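Local coordinates for protein Ika8 (PDB 6G6P) that is of unknown function but, as a synthetic construct, folds into an eight-bladed beta-propeller of WD-type repeats, at residues A177-A182 with S216-L221. Residues are numbered along the deposited sequence; the frame is centred on the assembly and turned at random.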
# COMPACT_ATOMS: atom_id res chain seq x y z
N ALA A 177 2.11 0.25 -16.31
CA ALA A 177 2.03 0.97 -15.05
C ALA A 177 2.58 0.14 -13.90
O ALA A 177 2.22 -1.03 -13.73
CB ALA A 177 0.58 1.37 -14.77
N ILE A 178 3.46 0.76 -13.10
CA ILE A 178 4.06 0.07 -11.96
C ILE A 178 3.00 -0.13 -10.88
O ILE A 178 2.09 0.69 -10.70
CB ILE A 178 5.26 0.86 -11.43
CG1 ILE A 178 6.18 1.27 -12.58
CG2 ILE A 178 6.06 0.01 -10.47
CD1 ILE A 178 6.84 0.10 -13.26
N THR A 179 3.12 -1.24 -10.15
CA THR A 179 2.13 -1.63 -9.15
C THR A 179 2.69 -1.63 -7.73
O THR A 179 2.06 -1.06 -6.83
CB THR A 179 1.56 -3.02 -9.49
OG1 THR A 179 0.64 -2.91 -10.59
CG2 THR A 179 0.83 -3.61 -8.29
N ALA A 180 3.84 -2.26 -7.50
CA ALA A 180 4.39 -2.32 -6.15
C ALA A 180 5.90 -2.45 -6.23
O ALA A 180 6.46 -2.94 -7.21
CB ALA A 180 3.80 -3.48 -5.34
N LEU A 181 6.56 -1.99 -5.17
CA LEU A 181 8.02 -1.95 -5.10
C LEU A 181 8.48 -2.46 -3.75
O LEU A 181 7.69 -2.68 -2.83
CB LEU A 181 8.57 -0.53 -5.33
CG LEU A 181 8.55 0.24 -6.65
CD1 LEU A 181 7.17 0.35 -7.25
CD2 LEU A 181 9.12 1.64 -6.44
N ALA A 182 9.80 -2.63 -3.64
CA ALA A 182 10.55 -2.97 -2.44
C ALA A 182 12.01 -3.03 -2.85
O ALA A 182 12.33 -3.19 -4.03
CB ALA A 182 10.11 -4.30 -1.82
N SER A 216 -1.72 -11.91 -16.52
CA SER A 216 -2.00 -10.75 -17.34
C SER A 216 -2.86 -9.79 -16.53
O SER A 216 -3.85 -10.21 -15.92
CB SER A 216 -2.71 -11.14 -18.64
OG SER A 216 -3.87 -11.91 -18.37
N GLU A 217 -2.47 -8.51 -16.53
CA GLU A 217 -3.12 -7.48 -15.72
C GLU A 217 -3.11 -7.84 -14.24
O GLU A 217 -4.12 -8.30 -13.71
CB GLU A 217 -4.57 -7.25 -16.18
CG GLU A 217 -4.79 -7.25 -17.68
CD GLU A 217 -6.25 -7.02 -18.04
OE1 GLU A 217 -6.76 -5.91 -17.78
OE2 GLU A 217 -6.88 -7.96 -18.57
N VAL A 218 -1.99 -7.63 -13.57
CA VAL A 218 -1.95 -7.82 -12.12
C VAL A 218 -2.56 -6.59 -11.45
O VAL A 218 -2.43 -5.46 -11.94
CB VAL A 218 -0.52 -8.09 -11.63
CG1 VAL A 218 0.19 -9.06 -12.57
CG2 VAL A 218 0.27 -6.80 -11.48
N THR A 219 -3.26 -6.83 -10.35
CA THR A 219 -3.94 -5.77 -9.62
C THR A 219 -3.37 -5.53 -8.24
O THR A 219 -3.69 -4.52 -7.61
CB THR A 219 -5.44 -6.10 -9.49
OG1 THR A 219 -5.59 -7.24 -8.65
CG2 THR A 219 -6.03 -6.40 -10.86
N ALA A 220 -2.54 -6.44 -7.73
CA ALA A 220 -1.96 -6.30 -6.41
C ALA A 220 -0.67 -7.10 -6.36
O ALA A 220 -0.59 -8.21 -6.91
CB ALA A 220 -2.93 -6.78 -5.32
N LEU A 221 0.35 -6.53 -5.72
CA LEU A 221 1.62 -7.20 -5.50
C LEU A 221 2.02 -7.03 -4.05
O LEU A 221 1.63 -6.07 -3.38
CB LEU A 221 2.73 -6.65 -6.42
CG LEU A 221 2.68 -6.94 -7.92
CD1 LEU A 221 3.64 -6.03 -8.67
CD2 LEU A 221 3.02 -8.39 -8.18
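T179 lies across L221, with its side chain running at about a right angle to the leucine. Its methyl CG2 sits 3.7 Å from CD1 of L221. The same CD1 also comes within 3.7 Å of CB of T179, so the leucine methyl rests against the flank of the threonine. With CG2 placed anti to the backbone N, the methyl of T179 is set against L221 and the hydroxyl OG1 is left nearest to V218. That approach is loose: OG1 of T179 is 4.0 Å from CG2 of V218. A180 meets the root of the leucine instead, with its CB 3.5 Å from CB of L221. T179 touches L221 over a longer reach, from CB out to CD1.

T179 and A180 form a classic beta bulge opposite G191. Both also point their CB atoms at the neighbouring strand, as consecutive residues of a regular strand would not. T219 and A220 form the equivalent bulge opposite G231, but turn away from this contact. OG1 of T219 hydrogen-bonds to O of I258 in the following blade, and O of I178 accepts a hydrogen bond from OG1 of T139 in the preceding one.

The two segments belong to the first strands of adjacent four-stranded blades, which line the central channel of the propeller. They run nearly parallel, 18° apart, and share no hydrogen bond. Apart from OG1 of T179, the touching side-chain atoms are carbons. The contact is therefore almost wholly apolar, and here these inner strands meet through side-chain packing and not as one continuous sheet.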